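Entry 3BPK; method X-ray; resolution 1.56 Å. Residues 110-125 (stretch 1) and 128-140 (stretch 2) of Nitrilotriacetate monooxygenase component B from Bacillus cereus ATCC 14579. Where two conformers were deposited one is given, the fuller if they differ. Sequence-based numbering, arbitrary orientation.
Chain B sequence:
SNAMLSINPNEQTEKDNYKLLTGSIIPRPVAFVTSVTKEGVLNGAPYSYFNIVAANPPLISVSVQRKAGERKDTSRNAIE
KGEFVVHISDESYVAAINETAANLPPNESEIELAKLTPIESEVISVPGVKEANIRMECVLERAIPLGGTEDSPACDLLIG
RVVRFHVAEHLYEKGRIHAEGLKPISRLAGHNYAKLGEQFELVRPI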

# COMPACT_ATOMS: atom_id res chain seq x y z
N GLU B 110 12.26 19.60 7.66
CA GLU B 110 13.07 18.39 7.71
C GLU B 110 13.95 18.30 6.47
O GLU B 110 15.00 17.69 6.50
CB GLU B 110 12.19 17.13 7.75
CG GLU B 110 11.34 17.00 9.00
CD GLU B 110 9.96 17.67 8.89
OE1 GLU B 110 9.69 18.44 7.93
OE2 GLU B 110 9.15 17.43 9.80
N ILE B 111 13.49 18.89 5.37
CA ILE B 111 14.24 18.88 4.13
C ILE B 111 15.59 19.57 4.33
O ILE B 111 16.63 19.01 3.99
CB ILE B 111 13.42 19.54 3.00
CG1 ILE B 111 12.13 18.75 2.76
CG2 ILE B 111 14.25 19.70 1.73
CD1 ILE B 111 12.32 17.21 2.63
N GLU B 112 15.55 20.78 4.89
CA GLU B 112 16.80 21.51 5.13
C GLU B 112 17.67 20.82 6.20
O GLU B 112 18.93 20.73 6.05
CB GLU B 112 16.51 22.99 5.46
CG GLU B 112 15.82 23.77 4.32
CD GLU B 112 16.65 23.97 3.05
OE1 GLU B 112 17.85 23.59 3.01
OE2 GLU B 112 16.07 24.48 2.07
N LEU B 113 17.05 20.30 7.27
CA LEU B 113 17.79 19.54 8.27
C LEU B 113 18.56 18.36 7.65
O LEU B 113 19.72 18.11 8.01
CB LEU B 113 16.84 19.02 9.35
CG LEU B 113 17.43 18.13 10.47
CD1 LEU B 113 17.85 18.98 11.67
CD2 LEU B 113 16.43 17.03 10.90
N ALA B 114 17.90 17.64 6.73
CA ALA B 114 18.49 16.44 6.12
C ALA B 114 19.44 16.74 4.94
O ALA B 114 19.95 15.81 4.29
CB ALA B 114 17.36 15.47 5.72
N LYS B 115 19.67 18.03 4.67
CA LYS B 115 20.61 18.45 3.62
C LYS B 115 20.08 18.05 2.24
O LYS B 115 20.85 17.83 1.30
CB LYS B 115 22.04 17.91 3.88
CG LYS B 115 22.58 18.36 5.24
CD LYS B 115 24.05 18.05 5.38
CE LYS B 115 24.53 18.42 6.76
NZ LYS B 115 24.62 17.18 7.54
N LEU B 116 18.75 18.01 2.12
CA LEU B 116 18.11 17.72 0.83
C LEU B 116 17.83 19.04 0.12
O LEU B 116 17.92 20.12 0.73
CB LEU B 116 16.81 16.93 1.07
CG LEU B 116 17.02 15.48 1.53
CD1 LEU B 116 15.67 14.91 1.99
CD2 LEU B 116 17.65 14.55 0.46
N THR B 117 17.51 18.96 -1.17
CA THR B 117 17.51 20.16 -2.02
C THR B 117 16.15 20.40 -2.66
O THR B 117 15.72 19.60 -3.51
CB THR B 117 18.53 19.93 -3.17
OG1 THR B 117 19.78 19.52 -2.62
CG2 THR B 117 18.71 21.17 -4.04
N PRO B 118 15.48 21.49 -2.27
CA PRO B 118 14.16 21.77 -2.88
C PRO B 118 14.26 21.95 -4.40
O PRO B 118 15.23 22.51 -4.91
CB PRO B 118 13.71 23.09 -2.22
CG PRO B 118 14.51 23.17 -0.98
CD PRO B 118 15.84 22.51 -1.27
N ILE B 119 13.24 21.48 -5.10
CA ILE B 119 13.12 21.71 -6.54
C ILE B 119 11.66 22.08 -6.83
O ILE B 119 10.73 21.37 -6.44
CB ILE B 119 13.61 20.48 -7.35
CG1 ILE B 119 13.61 20.76 -8.85
CG2 ILE B 119 12.78 19.21 -7.04
CD1 ILE B 119 14.54 19.82 -9.62
N GLU B 120 11.47 23.22 -7.47
CA GLU B 120 10.12 23.72 -7.69
C GLU B 120 9.33 22.80 -8.62
O GLU B 120 9.89 22.19 -9.55
CB GLU B 120 10.15 25.17 -8.22
CG GLU B 120 10.00 26.21 -7.11
CD GLU B 120 10.26 27.65 -7.59
OE1 GLU B 120 10.31 27.86 -8.82
OE2 GLU B 120 10.41 28.55 -6.72
N SER B 121 8.03 22.68 -8.34
CA SER B 121 7.12 21.87 -9.14
C SER B 121 6.56 22.69 -10.31
O SER B 121 6.57 23.95 -10.25
CB SER B 121 5.95 21.40 -8.26
OG SER B 121 6.41 20.38 -7.38
N GLU B 122 6.11 21.99 -11.35
CA GLU B 122 5.64 22.62 -12.60
C GLU B 122 4.15 23.00 -12.55
O GLU B 122 3.77 24.09 -13.04
CB GLU B 122 5.85 21.64 -13.78
CG GLU B 122 7.32 21.38 -14.09
CD GLU B 122 7.52 20.29 -15.16
OE1 GLU B 122 6.54 19.90 -15.80
OE2 GLU B 122 8.66 19.87 -15.37
N VAL B 123 3.33 22.15 -11.93
CA VAL B 123 1.87 22.32 -11.93
C VAL B 123 1.42 22.83 -10.57
O VAL B 123 0.65 23.78 -10.47
CB VAL B 123 1.11 20.98 -12.27
CG1 VAL B 123 -0.38 21.17 -12.20
CG2 VAL B 123 1.54 20.43 -13.62
N ILE B 124 1.94 22.22 -9.51
CA ILE B 124 1.54 22.62 -8.15
C ILE B 124 2.58 23.56 -7.57
O ILE B 124 3.65 23.75 -8.18
CB ILE B 124 1.36 21.36 -7.24
CG1 ILE B 124 2.66 20.56 -7.09
CG2 ILE B 124 0.24 20.46 -7.79
CD1 ILE B 124 2.52 19.40 -6.08
N SER B 125 2.24 24.12 -6.40
CA SER B 125 3.02 25.14 -5.68
C SER B 125 3.83 24.59 -4.49
O SER B 125 4.35 25.35 -3.66
CB SER B 125 2.08 26.24 -5.16
OG SER B 125 1.49 25.85 -3.93
N GLY B 128 9.35 19.69 -4.49
CA GLY B 128 9.87 18.38 -4.10
C GLY B 128 11.33 18.50 -3.74
O GLY B 128 11.84 19.61 -3.45
N VAL B 129 12.02 17.36 -3.76
CA VAL B 129 13.46 17.33 -3.56
C VAL B 129 14.17 16.78 -4.80
O VAL B 129 13.71 15.83 -5.43
CB VAL B 129 13.88 16.56 -2.29
CG1 VAL B 129 13.27 17.23 -1.04
CG2 VAL B 129 13.52 15.05 -2.34
N LYS B 130 15.32 17.39 -5.12
CA LYS B 130 16.09 17.01 -6.29
C LYS B 130 16.69 15.61 -6.20
O LYS B 130 16.87 14.95 -7.23
CB LYS B 130 17.21 18.06 -6.47
CG LYS B 130 18.03 17.87 -7.71
CD LYS B 130 19.11 18.98 -7.76
CE LYS B 130 20.18 18.69 -8.80
NZ LYS B 130 19.54 18.93 -10.10
N GLU B 131 16.98 15.15 -4.97
CA GLU B 131 17.64 13.87 -4.76
C GLU B 131 16.82 12.65 -5.23
O GLU B 131 17.41 11.60 -5.56
CB GLU B 131 18.02 13.69 -3.29
CG GLU B 131 19.19 14.59 -2.80
CD GLU B 131 18.84 16.06 -2.55
OE1 GLU B 131 17.65 16.43 -2.58
OE2 GLU B 131 19.80 16.84 -2.30
N ALA B 132 15.48 12.77 -5.30
CA ALA B 132 14.68 11.65 -5.80
C ALA B 132 14.89 11.39 -7.28
O ALA B 132 15.06 12.35 -8.06
CB ALA B 132 13.19 11.92 -5.55
N ASN B 133 14.87 10.11 -7.67
CA ASN B 133 14.93 9.72 -9.07
C ASN B 133 13.53 9.65 -9.72
O ASN B 133 13.40 9.70 -10.94
CB ASN B 133 15.70 8.39 -9.19
CG ASN B 133 17.18 8.55 -8.82
OD1 ASN B 133 17.98 8.96 -9.67
ND2 ASN B 133 17.56 8.23 -7.57
N ILE B 134 12.49 9.50 -8.90
CA ILE B 134 11.12 9.55 -9.42
C ILE B 134 10.32 10.33 -8.40
O ILE B 134 10.38 10.06 -7.18
CB ILE B 134 10.47 8.14 -9.59
CG1 ILE B 134 11.29 7.25 -10.56
CG2 ILE B 134 8.97 8.28 -10.08
CD1 ILE B 134 10.78 5.80 -10.65
N ARG B 135 9.61 11.33 -8.89
CA ARG B 135 8.65 12.02 -8.03
C ARG B 135 7.40 12.41 -8.77
O ARG B 135 7.38 12.54 -10.01
CB ARG B 135 9.30 13.20 -7.34
CG ARG B 135 9.53 14.42 -8.22
CD ARG B 135 10.21 15.55 -7.42
NE ARG B 135 10.12 16.78 -8.20
CZ ARG B 135 10.88 17.08 -9.25
NH1 ARG B 135 11.89 16.30 -9.64
NH2 ARG B 135 10.63 18.20 -9.91
N MSE B 136 6.33 12.59 -8.00
CA MSE B 136 5.01 12.81 -8.57
C MSE B 136 4.37 13.99 -7.90
O MSE B 136 4.19 14.00 -6.68
CB MSE B 136 4.15 11.57 -8.28
CG MSE B 136 4.62 10.33 -9.10
SE MSE B 136 3.83 8.67 -8.45
CE MSE B 136 5.05 8.47 -6.95
N GLU B 137 4.02 14.99 -8.70
CA GLU B 137 3.28 16.14 -8.17
C GLU B 137 1.86 15.68 -8.03
O GLU B 137 1.28 15.12 -9.00
CB GLU B 137 3.32 17.32 -9.13
CG GLU B 137 4.73 17.84 -9.40
CD GLU B 137 4.76 19.01 -10.38
OE1 GLU B 137 3.75 19.75 -10.47
OE2 GLU B 137 5.82 19.19 -11.01
N CYS B 138 1.31 15.87 -6.82
CA CYS B 138 -0.08 15.46 -6.58
C CYS B 138 -1.01 16.59 -6.16
O CYS B 138 -0.59 17.53 -5.44
CB CYS B 138 -0.13 14.41 -5.48
SG CYS B 138 0.69 12.86 -5.95
N VAL B 139 -2.26 16.47 -6.59
CA VAL B 139 -3.32 17.27 -5.97
C VAL B 139 -4.15 16.33 -5.07
O VAL B 139 -4.26 15.11 -5.31
CB VAL B 139 -4.24 18.00 -6.99
CG1 VAL B 139 -3.42 18.99 -7.83
CG2 VAL B 139 -4.95 16.98 -7.89
N LEU B 140 -4.71 16.91 -4.02
CA LEU B 140 -5.44 16.09 -3.07
C LEU B 140 -6.85 15.86 -3.61
O LEU B 140 -7.64 16.84 -3.78
CB LEU B 140 -5.51 16.82 -1.73
CG LEU B 140 -6.24 16.02 -0.65
CD1 LEU B 140 -5.45 14.76 -0.28
CD2 LEU B 140 -6.55 16.87 0.60
O HOH W 1 21.68 15.29 -0.16
O HOH W 2 8.83 19.31 -7.68

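Stretch 1 leaves a short helix (110-113) through a Schellman motif at K115, whose positive phi lets K115 N and L116 N bond back to E112 O (3.1 Å) and I111 O (3.0 Å). The chain then extends and forms a short antiparallel pairing with the start of stretch 2. I119 and G128 are the hydrogen-bonded pair, joined by I119 N to G128 O and G128 N to I119 O, both 2.9 Å. P118 and V129 form the adjacent non-hydrogen-bonded pair, where the close approach of the strands brings P118 CA within 3.2 Å of G128 O and V129 CA within 3.2 Å of T117 O. T117 O also accepts from K130 N (2.8 Å), just beyond the paired residues, where stretch 2 enters the type I turn V129-A132.

That turn places the carboxylate of E131 against T117, which it grips twice: T117 N donates to E131 OE1 (2.9 Å) and T117 OG1 to E131 OE2 (2.7 Å). Beside this polar clasp, I111 CD1 packs on V129 CG1 at 3.8 Å, and L116 CB lies 4.1 Å from the same methyl, so that V129 packs against both the helix and the segment that follows it.

I119 CG2 covers one face of the R135 guanidinium, 3.6 Å from R135 CZ. Water 2 links the neighbouring polar groups, accepting from R135 NE (2.9 Å) and donating to I119 O (3.1 Å) and S121 OG (2.7 Å).

Farther along, the CA-to-CB bond of E137 points toward stretch 1, and its carboxylate gathers three successive backbone amides: E122 N bonds to E137 OE2 (2.8 Å), while V123 N (2.8 Å) and I124 N (3.2 Å) share E137 OE1. A buried acid thus satisfies amides in a segment lacking strand pairing. I124 CG2 completes the contact against V139 CG1 at 3.9 Å.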